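Local coordinates for bifunctional enzyme cysn/cysc (Mycobacterium tuberculosis, PDB 4BZP), which appears to act as the adenylyl-sulfate (APS) kinase of sulfate activation, transferring a phosphate from ATP to the 3' position of adenosine-5'-phosphosulfate, at residues V21-E26 with A36-G41; N43-L48 with L52-A57; L94-H99 with I104-V109; D117-D122 with K129-E134. One frame throughout, in Å; residues are numbered along the deposited sequence. Where two conformers were deposited one is given.

Contact 1: V21-E26 with A36-G41; sequences VAMLVE and AYVLDG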
# COMPACT_ATOMS: atom_id res chain seq x y z
N VAL A 21 -7.08 -20.93 2.58
CA VAL A 21 -7.00 -20.66 4.00
C VAL A 21 -7.10 -19.18 4.30
O VAL A 21 -7.84 -18.75 5.18
CB VAL A 21 -5.75 -21.29 4.65
CG1 VAL A 21 -5.66 -20.92 6.12
CG2 VAL A 21 -5.77 -22.82 4.49
N ALA A 22 -6.38 -18.35 3.58
CA ALA A 22 -6.40 -16.91 3.81
C ALA A 22 -7.80 -16.36 3.70
O ALA A 22 -8.21 -15.58 4.54
CB ALA A 22 -5.45 -16.22 2.80
N MET A 23 -8.51 -16.75 2.65
CA MET A 23 -9.87 -16.23 2.40
C MET A 23 -10.82 -16.65 3.51
O MET A 23 -11.67 -15.87 3.89
CB MET A 23 -10.39 -16.68 1.03
CG MET A 23 -9.58 -16.10 -0.13
SD MET A 23 -9.83 -14.34 -0.31
CE MET A 23 -11.49 -14.13 -0.94
N LEU A 24 -10.69 -17.89 4.00
CA LEU A 24 -11.59 -18.35 5.04
C LEU A 24 -11.27 -17.70 6.37
O LEU A 24 -12.15 -17.33 7.14
CB LEU A 24 -11.59 -19.87 5.15
CG LEU A 24 -12.59 -20.40 6.20
CD1 LEU A 24 -14.01 -19.89 6.02
CD2 LEU A 24 -12.61 -21.90 6.11
N VAL A 25 -10.00 -17.51 6.68
CA VAL A 25 -9.63 -16.74 7.86
C VAL A 25 -10.19 -15.33 7.77
O VAL A 25 -10.75 -14.83 8.74
CB VAL A 25 -8.09 -16.69 8.07
CG1 VAL A 25 -7.70 -15.73 9.17
CG2 VAL A 25 -7.52 -18.06 8.36
N GLU A 26 -10.08 -14.71 6.61
CA GLU A 26 -10.64 -13.36 6.46
C GLU A 26 -12.12 -13.38 6.78
O GLU A 26 -12.57 -12.50 7.52
CB GLU A 26 -10.38 -12.88 5.04
CG GLU A 26 -10.83 -11.42 4.80
CD GLU A 26 -10.82 -10.98 3.34
OE1 GLU A 26 -11.23 -11.75 2.43
OE2 GLU A 26 -10.25 -9.90 3.07
N ALA A 36 -9.87 -7.75 8.72
CA ALA A 36 -8.88 -8.60 8.04
C ALA A 36 -8.89 -8.27 6.59
O ALA A 36 -9.91 -7.80 6.05
CB ALA A 36 -9.21 -10.06 8.31
N TYR A 37 -7.77 -8.52 5.93
CA TYR A 37 -7.62 -8.20 4.53
C TYR A 37 -6.66 -9.15 3.88
O TYR A 37 -5.54 -9.31 4.36
CB TYR A 37 -7.03 -6.79 4.42
CG TYR A 37 -6.97 -6.29 3.01
CD1 TYR A 37 -8.10 -5.72 2.41
CD2 TYR A 37 -5.82 -6.39 2.27
CE1 TYR A 37 -8.04 -5.25 1.10
CE2 TYR A 37 -5.75 -5.95 0.98
CZ TYR A 37 -6.85 -5.35 0.42
OH TYR A 37 -6.79 -4.90 -0.85
N VAL A 38 -7.08 -9.72 2.77
CA VAL A 38 -6.25 -10.62 1.98
C VAL A 38 -5.54 -9.81 0.95
O VAL A 38 -6.18 -9.21 0.06
CB VAL A 38 -7.06 -11.77 1.32
CG1 VAL A 38 -6.14 -12.61 0.45
CG2 VAL A 38 -7.73 -12.61 2.39
N LEU A 39 -4.22 -9.72 1.08
CA LEU A 39 -3.35 -8.98 0.20
C LEU A 39 -2.68 -9.93 -0.76
O LEU A 39 -1.75 -10.66 -0.40
CB LEU A 39 -2.34 -8.22 1.06
CG LEU A 39 -1.35 -7.37 0.26
CD1 LEU A 39 -2.04 -6.22 -0.41
CD2 LEU A 39 -0.23 -6.89 1.16
N ASP A 40 -3.22 -9.94 -1.97
CA ASP A 40 -2.77 -10.93 -2.97
C ASP A 40 -2.03 -10.15 -4.08
O ASP A 40 -2.58 -9.23 -4.69
CB ASP A 40 -3.96 -11.73 -3.51
CG ASP A 40 -3.54 -12.97 -4.34
OD1 ASP A 40 -2.59 -12.89 -5.14
OD2 ASP A 40 -4.17 -14.04 -4.19
N GLY A 41 -0.79 -10.55 -4.26
CA GLY A 41 0.07 -9.98 -5.31
C GLY A 41 -0.53 -10.03 -6.70
O GLY A 41 -0.29 -9.15 -7.53

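Contact 2: N43-L48 with L52-A57; sequences NLRHGL and LGFSMA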
# COMPACT_ATOMS: atom_id res chain seq x y z
N ASN A 43 -3.56 -9.52 -7.56
CA ASN A 43 -4.40 -8.32 -7.57
C ASN A 43 -3.53 -7.03 -7.74
O ASN A 43 -3.83 -6.17 -8.56
CB ASN A 43 -5.26 -8.25 -6.28
CG ASN A 43 -6.29 -9.40 -6.18
OD1 ASN A 43 -6.82 -9.85 -7.18
ND2 ASN A 43 -6.59 -9.85 -4.96
N LEU A 44 -2.44 -6.97 -7.04
CA LEU A 44 -1.58 -5.76 -7.04
C LEU A 44 -0.83 -5.57 -8.36
O LEU A 44 -0.49 -4.48 -8.76
CB LEU A 44 -0.53 -5.87 -5.96
CG LEU A 44 -0.74 -5.71 -4.46
CD1 LEU A 44 0.60 -5.65 -3.75
CD2 LEU A 44 -1.54 -4.47 -4.16
N ARG A 45 -0.53 -6.67 -9.03
CA ARG A 45 0.19 -6.56 -10.30
C ARG A 45 -0.57 -5.78 -11.38
O ARG A 45 0.04 -5.33 -12.34
CB ARG A 45 0.62 -7.94 -10.81
CG ARG A 45 1.90 -8.41 -10.15
CD ARG A 45 2.27 -9.79 -10.66
NE ARG A 45 3.59 -10.25 -10.24
CZ ARG A 45 4.74 -9.89 -10.82
NH1 ARG A 45 4.75 -9.01 -11.84
NH2 ARG A 45 5.88 -10.44 -10.40
N HIS A 46 -1.87 -5.61 -11.22
CA HIS A 46 -2.66 -4.87 -12.20
C HIS A 46 -2.58 -3.33 -11.99
O HIS A 46 -2.89 -2.54 -12.87
CB HIS A 46 -4.13 -5.30 -12.11
CG HIS A 46 -4.34 -6.78 -12.22
ND1 HIS A 46 -3.84 -7.53 -13.27
CD2 HIS A 46 -4.97 -7.66 -11.40
CE1 HIS A 46 -4.16 -8.79 -13.10
NE2 HIS A 46 -4.85 -8.90 -11.97
N GLY A 47 -2.15 -2.94 -10.79
CA GLY A 47 -2.17 -1.52 -10.35
C GLY A 47 -0.81 -1.12 -9.81
O GLY A 47 0.09 -0.78 -10.57
N LEU A 48 -0.62 -1.24 -8.52
CA LEU A 48 0.62 -0.85 -7.86
C LEU A 48 1.85 -1.41 -8.55
O LEU A 48 2.81 -0.71 -8.77
CB LEU A 48 0.61 -1.27 -6.39
CG LEU A 48 1.89 -0.98 -5.61
CD1 LEU A 48 2.21 0.50 -5.58
CD2 LEU A 48 1.80 -1.56 -4.21
N LEU A 52 6.03 -4.20 -12.99
CA LEU A 52 6.86 -5.41 -12.85
C LEU A 52 6.45 -6.48 -13.84
O LEU A 52 5.28 -6.70 -14.13
CB LEU A 52 6.69 -5.98 -11.45
CG LEU A 52 7.18 -5.07 -10.32
CD1 LEU A 52 6.96 -5.76 -8.96
CD2 LEU A 52 8.62 -4.74 -10.52
N GLY A 53 7.46 -7.23 -14.28
CA GLY A 53 7.22 -8.48 -15.01
C GLY A 53 7.51 -9.67 -14.12
O GLY A 53 7.31 -9.62 -12.89
N PHE A 54 8.00 -10.76 -14.73
CA PHE A 54 8.20 -12.02 -14.05
C PHE A 54 9.63 -12.55 -14.07
O PHE A 54 9.88 -13.74 -13.79
CB PHE A 54 7.21 -13.04 -14.56
CG PHE A 54 5.80 -12.73 -14.15
CD1 PHE A 54 5.31 -13.14 -12.91
CD2 PHE A 54 5.00 -11.94 -14.96
CE1 PHE A 54 4.02 -12.81 -12.54
CE2 PHE A 54 3.72 -11.61 -14.58
CZ PHE A 54 3.23 -12.05 -13.37
N SER A 55 10.60 -11.66 -14.29
CA SER A 55 11.97 -12.02 -14.09
C SER A 55 12.19 -12.41 -12.61
O SER A 55 11.33 -12.06 -11.77
CB SER A 55 12.90 -10.84 -14.42
OG SER A 55 12.82 -9.80 -13.43
N MET A 56 13.27 -13.05 -12.26
CA MET A 56 13.52 -13.39 -10.87
C MET A 56 13.58 -12.15 -9.99
O MET A 56 13.06 -12.14 -8.86
CB MET A 56 14.81 -14.22 -10.73
CG MET A 56 14.63 -15.66 -11.14
SD MET A 56 13.27 -16.57 -10.34
CE MET A 56 12.23 -16.59 -11.74
N ALA A 57 14.24 -11.11 -10.48
CA ALA A 57 14.33 -9.84 -9.75
C ALA A 57 12.98 -9.21 -9.55
O ALA A 57 12.68 -8.72 -8.42
CB ALA A 57 15.25 -8.90 -10.51
O HOH W 1 2.90 -6.86 -12.98

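Contact 3: L94-H99 with I104-V109; sequences LARKVH and IDFFEV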
# COMPACT_ATOMS: atom_id res chain seq x y z
N LEU A 94 13.43 -11.44 4.49
CA LEU A 94 13.34 -10.00 4.23
C LEU A 94 11.99 -9.48 4.65
O LEU A 94 11.89 -8.40 5.22
CB LEU A 94 13.61 -9.69 2.73
CG LEU A 94 15.07 -9.86 2.28
CD1 LEU A 94 15.17 -9.93 0.75
CD2 LEU A 94 15.93 -8.76 2.91
N ALA A 95 10.93 -10.19 4.27
CA ALA A 95 9.58 -9.75 4.60
C ALA A 95 9.38 -9.70 6.14
O ALA A 95 8.78 -8.74 6.64
CB ALA A 95 8.55 -10.66 3.99
N ARG A 96 9.92 -10.66 6.86
CA ARG A 96 9.83 -10.66 8.31
C ARG A 96 10.55 -9.41 8.85
O ARG A 96 10.02 -8.73 9.72
CB ARG A 96 10.40 -11.91 8.88
CG ARG A 96 10.37 -11.88 10.39
CD ARG A 96 10.98 -13.12 10.98
NE ARG A 96 10.16 -14.33 10.79
CZ ARG A 96 9.20 -14.72 11.59
NH1 ARG A 96 8.75 -13.97 12.60
NH2 ARG A 96 8.56 -15.87 11.33
N LYS A 97 11.73 -9.13 8.31
CA LYS A 97 12.54 -8.00 8.83
C LYS A 97 11.80 -6.69 8.58
O LYS A 97 11.81 -5.78 9.43
CB LYS A 97 13.91 -8.00 8.17
CG LYS A 97 14.72 -6.79 8.57
CD LYS A 97 16.11 -6.93 8.01
CE LYS A 97 16.86 -5.62 8.17
NZ LYS A 97 16.90 -5.27 9.60
N VAL A 98 11.14 -6.49 7.45
CA VAL A 98 10.35 -5.31 7.22
C VAL A 98 9.34 -5.14 8.36
O VAL A 98 9.09 -4.02 8.84
CB VAL A 98 9.68 -5.33 5.82
CG1 VAL A 98 8.62 -4.28 5.68
CG2 VAL A 98 10.73 -5.13 4.72
N HIS A 99 8.67 -6.22 8.71
CA HIS A 99 7.67 -6.16 9.78
C HIS A 99 8.32 -5.89 11.12
O HIS A 99 7.84 -4.99 11.85
CB HIS A 99 6.87 -7.46 9.81
CG HIS A 99 5.84 -7.52 8.73
ND1 HIS A 99 6.17 -7.71 7.40
CD2 HIS A 99 4.51 -7.34 8.76
CE1 HIS A 99 5.07 -7.67 6.67
NE2 HIS A 99 4.05 -7.43 7.47
N ILE A 104 5.68 -4.64 13.82
CA ILE A 104 4.45 -5.36 13.51
C ILE A 104 4.66 -6.87 13.64
O ILE A 104 5.61 -7.39 13.03
CB ILE A 104 3.96 -5.07 12.07
CG1 ILE A 104 3.66 -3.57 11.93
CG2 ILE A 104 2.71 -5.86 11.70
CD1 ILE A 104 2.58 -3.02 12.82
N ASP A 105 3.79 -7.57 14.35
CA ASP A 105 3.84 -9.03 14.46
C ASP A 105 3.71 -9.68 13.09
O ASP A 105 2.91 -9.27 12.25
CB ASP A 105 2.68 -9.53 15.31
CG ASP A 105 2.87 -9.30 16.80
OD1 ASP A 105 3.90 -8.81 17.28
OD2 ASP A 105 1.90 -9.68 17.49
N PHE A 106 4.50 -10.73 12.87
CA PHE A 106 4.60 -11.42 11.61
C PHE A 106 4.64 -12.90 11.88
O PHE A 106 5.42 -13.37 12.74
CB PHE A 106 5.89 -10.97 10.90
CG PHE A 106 6.20 -11.64 9.57
CD1 PHE A 106 6.89 -12.85 9.51
CD2 PHE A 106 5.84 -11.02 8.39
CE1 PHE A 106 7.15 -13.44 8.30
CE2 PHE A 106 6.18 -11.59 7.17
CZ PHE A 106 6.84 -12.79 7.12
N PHE A 107 3.84 -13.65 11.13
CA PHE A 107 3.79 -15.11 11.26
C PHE A 107 4.03 -15.73 9.90
O PHE A 107 3.33 -15.43 8.95
CB PHE A 107 2.45 -15.54 11.81
CG PHE A 107 2.09 -14.91 13.10
CD1 PHE A 107 2.48 -15.46 14.28
CD2 PHE A 107 1.35 -13.72 13.11
CE1 PHE A 107 2.13 -14.87 15.49
CE2 PHE A 107 1.02 -13.12 14.32
CZ PHE A 107 1.41 -13.70 15.49
N GLU A 108 4.99 -16.64 9.83
CA GLU A 108 5.31 -17.43 8.63
C GLU A 108 4.49 -18.71 8.74
O GLU A 108 4.75 -19.54 9.64
CB GLU A 108 6.84 -17.73 8.47
CG GLU A 108 7.15 -18.53 7.18
CD GLU A 108 8.52 -19.16 7.08
OE1 GLU A 108 8.84 -19.88 8.00
OE2 GLU A 108 9.28 -18.98 6.10
N VAL A 109 3.56 -18.91 7.84
CA VAL A 109 2.68 -20.06 7.83
C VAL A 109 2.96 -20.88 6.60
O VAL A 109 2.82 -20.42 5.45
CB VAL A 109 1.23 -19.66 7.89
CG1 VAL A 109 0.35 -20.90 7.78
CG2 VAL A 109 0.94 -18.90 9.19
O HOH W 2 7.00 -15.02 14.55
O HOH W 3 10.22 -17.86 9.97

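Contact 4: D117-D122 with K129-E134; sequences DCERRD and KARAGE. With ADP (adenosine-5'-diphosphate), chain C; EDO (1,2-ethanediol), chain E.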
# COMPACT_ATOMS: atom_id res chain seq x y z
N ASP A 117 0.18 -33.84 -4.46
CA ASP A 117 -1.16 -33.46 -4.04
C ASP A 117 -1.52 -32.12 -4.68
O ASP A 117 -2.66 -31.89 -5.11
CB ASP A 117 -1.29 -33.32 -2.53
CG ASP A 117 -1.17 -34.57 -1.73
OD1 ASP A 117 -1.16 -35.66 -2.30
OD2 ASP A 117 -1.16 -34.41 -0.43
N CYS A 118 -0.59 -31.16 -4.70
CA CYS A 118 -0.88 -29.86 -5.34
C CYS A 118 -1.21 -29.99 -6.80
O CYS A 118 -2.12 -29.31 -7.32
CB CYS A 118 0.34 -28.94 -5.21
SG CYS A 118 0.75 -28.40 -3.50
N GLU A 119 -0.45 -30.83 -7.48
CA GLU A 119 -0.67 -31.07 -8.89
C GLU A 119 -2.00 -31.77 -9.14
O GLU A 119 -2.66 -31.46 -10.15
CB GLU A 119 0.50 -31.83 -9.51
CG GLU A 119 0.31 -32.00 -11.01
CD GLU A 119 1.61 -32.26 -11.74
OE1 GLU A 119 2.60 -32.64 -11.12
OE2 GLU A 119 1.62 -32.02 -12.98
N ARG A 120 -2.40 -32.70 -8.29
CA ARG A 120 -3.74 -33.27 -8.45
C ARG A 120 -4.86 -32.27 -8.21
O ARG A 120 -5.87 -32.28 -8.96
CB ARG A 120 -3.96 -34.47 -7.56
CG ARG A 120 -5.34 -35.08 -7.74
CD ARG A 120 -5.62 -35.60 -9.17
NE ARG A 120 -7.02 -36.03 -9.43
CZ ARG A 120 -8.00 -35.25 -9.88
NH1 ARG A 120 -7.84 -33.94 -10.09
NH2 ARG A 120 -9.20 -35.77 -10.06
N ARG A 121 -4.65 -31.31 -7.32
CA ARG A 121 -5.60 -30.24 -7.11
C ARG A 121 -5.68 -29.34 -8.38
O ARG A 121 -6.76 -29.11 -8.98
CB ARG A 121 -5.21 -29.44 -5.86
CG ARG A 121 -5.43 -30.17 -4.54
CD ARG A 121 -4.61 -29.46 -3.47
NE ARG A 121 -4.91 -30.02 -2.17
CZ ARG A 121 -4.47 -29.49 -1.04
NH1 ARG A 121 -3.85 -28.32 -1.06
NH2 ARG A 121 -4.75 -30.06 0.13
N ASP A 122 -4.54 -28.75 -8.74
CA ASP A 122 -4.41 -27.89 -9.93
C ASP A 122 -5.67 -27.04 -10.25
O ASP A 122 -6.19 -27.10 -11.35
CB ASP A 122 -3.97 -28.70 -11.14
CG ASP A 122 -3.42 -27.82 -12.27
OD1 ASP A 122 -2.98 -26.72 -11.99
OD2 ASP A 122 -3.48 -28.27 -13.42
N LYS A 129 -0.55 -26.29 -17.59
CA LYS A 129 0.23 -25.41 -18.48
C LYS A 129 1.73 -25.69 -18.30
O LYS A 129 2.51 -25.75 -19.33
CB LYS A 129 -0.04 -23.96 -18.21
CG LYS A 129 -1.24 -23.40 -18.88
CD LYS A 129 -1.19 -21.89 -18.88
CE LYS A 129 -2.42 -21.24 -19.44
NZ LYS A 129 -2.04 -19.89 -19.92
N ALA A 130 2.23 -25.82 -17.09
CA ALA A 130 3.66 -26.04 -16.86
C ALA A 130 4.10 -27.32 -17.52
O ALA A 130 5.19 -27.38 -18.15
CB ALA A 130 3.95 -26.07 -15.36
N ARG A 131 3.32 -28.37 -17.39
CA ARG A 131 3.70 -29.66 -17.95
C ARG A 131 3.66 -29.64 -19.46
O ARG A 131 4.42 -30.44 -20.06
CB ARG A 131 2.78 -30.77 -17.48
CG ARG A 131 2.84 -31.07 -16.03
CD ARG A 131 4.21 -31.37 -15.49
NE ARG A 131 4.23 -31.80 -14.10
CZ ARG A 131 5.32 -32.12 -13.43
NH1 ARG A 131 6.52 -32.03 -14.02
NH2 ARG A 131 5.23 -32.48 -12.13
N ALA A 132 2.89 -28.76 -20.07
CA ALA A 132 2.81 -28.61 -21.51
C ALA A 132 3.92 -27.66 -22.01
O ALA A 132 3.95 -27.40 -23.20
CB ALA A 132 1.49 -28.09 -21.90
N GLY A 133 4.74 -27.11 -21.11
CA GLY A 133 5.79 -26.15 -21.48
C GLY A 133 5.33 -24.74 -21.72
O GLY A 133 6.06 -23.89 -22.25
N GLU A 134 4.10 -24.43 -21.31
CA GLU A 134 3.54 -23.11 -21.52
C GLU A 134 3.88 -22.13 -20.41
O GLU A 134 3.68 -20.90 -20.56
CB GLU A 134 2.02 -23.19 -21.70
CG GLU A 134 1.63 -23.85 -23.00
CD GLU A 134 0.16 -24.08 -23.12
OE1 GLU A 134 -0.63 -23.38 -22.43
OE2 GLU A 134 -0.19 -25.05 -23.87
PB ADP C . -2.72 -21.75 -3.36
O1B ADP C . -2.21 -21.74 -4.83
O2B ADP C . -1.66 -22.11 -2.37
O3B ADP C . -3.51 -20.52 -3.05
PA ADP C . -5.35 -23.03 -3.23
O1A ADP C . -5.89 -22.49 -4.49
O2A ADP C . -5.81 -22.40 -1.95
O3A ADP C . -3.76 -22.98 -3.30
O5' ADP C . -5.57 -24.62 -3.06
C5' ADP C . -5.65 -25.44 -4.19
C4' ADP C . -7.00 -26.17 -4.11
O4' ADP C . -6.85 -27.25 -3.21
C3' ADP C . -8.24 -25.37 -3.68
O3' ADP C . -9.08 -25.20 -4.79
C2' ADP C . -8.95 -26.29 -2.76
O2' ADP C . -10.12 -26.78 -3.46
C1' ADP C . -8.04 -27.45 -2.47
N9 ADP C . -7.63 -27.47 -1.06
C8 ADP C . -6.76 -26.59 -0.49
N7 ADP C . -6.55 -26.83 0.82
C5 ADP C . -7.31 -27.94 1.08
C6 ADP C . -7.55 -28.69 2.29
N6 ADP C . -6.94 -28.39 3.45
N1 ADP C . -8.41 -29.73 2.14
C2 ADP C . -9.00 -30.03 0.99
N3 ADP C . -8.86 -29.36 -0.18
C4 ADP C . -8.05 -28.29 -0.12
C1 EDO E . -2.79 -27.26 -20.58
O1 EDO E . -3.96 -27.85 -21.14
C2 EDO E . -2.24 -26.33 -21.62
O2 EDO E . -2.16 -27.05 -22.84

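Contact 1: V21-E26 with A36-G41
The carboxylate of Glu26 is approached over its plane by the strand: Val38 N donates to Glu26 OE2 over 3.2 Å, standing 59° out of that plane, and the N-H...O angle of 140° makes the bond a bent one. The methyl CG2 of Val38 packs against the same group, 3.6 Å from Glu26 CD. Tyr37, whose CB points away from the helix, has Leu39 CD1 at the edge of its ring, in plane. Glu26 can reach the strand because its CG is anti to the backbone N (chi1 -175°) and the chain runs on extended, crossing the Val38 side chain at about a right angle. Its CG passes Ala36 CB at 4.1 Å. The setting is the P-loop kinase fold. Helix 18-31, which follows the phosphate-binding loop, links strand 6-11 to strand 36-38 by a beta-alpha-beta crossover that leaves room for strand 79-82 between them; segments 21-26 and 36-38 run nearly antiparallel, their axes 8.0 Å apart at closest approach. Ala22 faces the strand and sets its CB 4.3 Å from Val38 CG2, while Met23 SD comes near the same methyl in one of two conformers, a less certain contact. Beneath the helix, Ala22, Val25 and Glu26 also rest on Leu81, whereas Tyr37 and Leu39 pack against Cys76 and Leu72 of the second subunit.

Contact 2: N43-L48 with L52-A57
Arg45 and Leu52 are the closest points of the two backbones, their CA atoms 7.2 Å apart. Arg45 lies in a type I beta turn from Leu44 to Gly47, closed by a bond from Gly47 N to Leu44 O, while Leu52 to Phe54 form an irregular run before the helix that begins after Ser55. Across this gap a single side chain does most of the work. Arg45 extends straight from CG to NE, and its guanidinium takes hold of Gly53 O end-on with two nitrogens, NH1 at 2.8 Å and NH2 at 3.0 Å from Gly53 O. Both donors come from the same face of the carbonyl plane, NH1 well above it and NH2 only tilted from it, and neither bond is straight. A water accepts from Arg45 NH1 and probably donates to Leu52 O, and Leu52 CB lies alongside, 3.6 Å from Arg45 NH1. The guanidinium also lies flat on the Phe54 ring, the planes 19° apart and the group centres separated by 3.8 Å; this offset cation-pi stack places Phe54 CE1 over the centre of the guanidinium. Grip at the edge and cover on a face together should restrict rotation of the group, although the site lies at the protein surface. Around it, Arg45 also touches Asn62 and Leu52 touches Arg65, both on helix 56-75, and the carbonyls of Gly47 and Leu48 accept hydrogen bonds from Arg64 of the second subunit.

Contact 3: L94-H99 with I104-V109
Ile104 N donates nearly straight to His99 O at 2.9 Å, where the chain turns back from helix to strand. One turn earlier, Ala95 O accepts from His99 ND1, again over 2.9 Å; this bond lies near the imidazole plane and fixes the rotation of the ring, while His99 NE2 is tied to Thr7 OG1. Held in this way, the imidazole offers one face to Phe106, with Phe106 CD2 3.5 Å from His99 ND1; the two rings meet obliquely, their planes 54° apart. Phe106, its CG anti to the backbone N (chi1 178°), slides under the helix until Arg96 CA stands almost exactly on the ring normal, 3.7 Å from the Phe106 centroid, a CH-pi contact. The Arg96 chain then bends at chi3, so that its guanidinium presents a face to the ring's rim: Arg96 CZ is 3.6 Å from Phe106 CD1, with planes 70° apart. Its polar end is engaged by Asp152 in a salt bridge and by a water bridging Arg96 NH1 to Phe106 O, while Glu108, in one of its two conformers, forms a salt bridge with Arg92. Helix 89-101 thus packs nearly antiparallel on strand 106-111 and forms the beta-alpha-beta crossover of the P-loop kinase fold from strand 79-82 to strand 106-111, with strand 6-11 between them in the sheet.

Contact 4: D117-D122 with K129-E134
Glu119 and Arg131 mark the nearest approach of the two backbones, with CA atoms 10.2 Å apart, and just past Arg131 the second helix is closed by a Schellman motif, with Gly133 at positive phi. Long side chains bridge that distance. Glu119 has CG anti to its backbone N (chi1 -176°) and runs on extended, whereas Arg131 bends at chi2, and the two ends meet in a side-on, bidentate salt bridge. Arg131 NH2 donates to Glu119 OE1 at 2.8 Å, and Arg131 NE donates to Glu119 OE2, also at 2.8 Å. Each oxygen uses its syn lone pair, both bonds are nearly straight, and carboxylate and guanidinium planes differ by only 13°, so the pair forms an almost flat ring of atoms. The aliphatic part of Arg131 follows closely, its CG 3.4 Å from Glu119 OE2. Two residues further along the first helix, Arg121 belongs to the nucleotide site: its CD is 3.2 Å from ADP O4', its guanidinium lies with one face over the adenine near C8, and Arg121 NH1 bonds to Gly15 O of the phosphate-binding loop. The salt bridge thus spans the surface between helix 115-121 and helix 126-131, with Tyr127 packed against Cys118 and Glu119. Asp122, just after the first helix, accepts from the backbone N of Tyr127 and Ala128 at the start of the second.

How the contacts relate
Contacts 1 and 3 are two renderings of one theme, a helix laid nearly antiparallel on a strand of the same parallel sheet. Contact 3 is the more buried, built on the His99 and Phe106 rings and the chain of Arg96, while contact 1 is partly buried at an edge strand and borders the second subunit. Contacts 2 and 4 lie at the surface, where an arginine spans the gap, gripping a carbonyl and stacking on a ring in one, pairing with a carboxylate in the other. Contacts 1 and 2 touch through Leu39 and Leu44, and both reach the second subunit. Contact 4, about 30 Å from contact 3 between centres, alone includes a nucleotide-pocket residue.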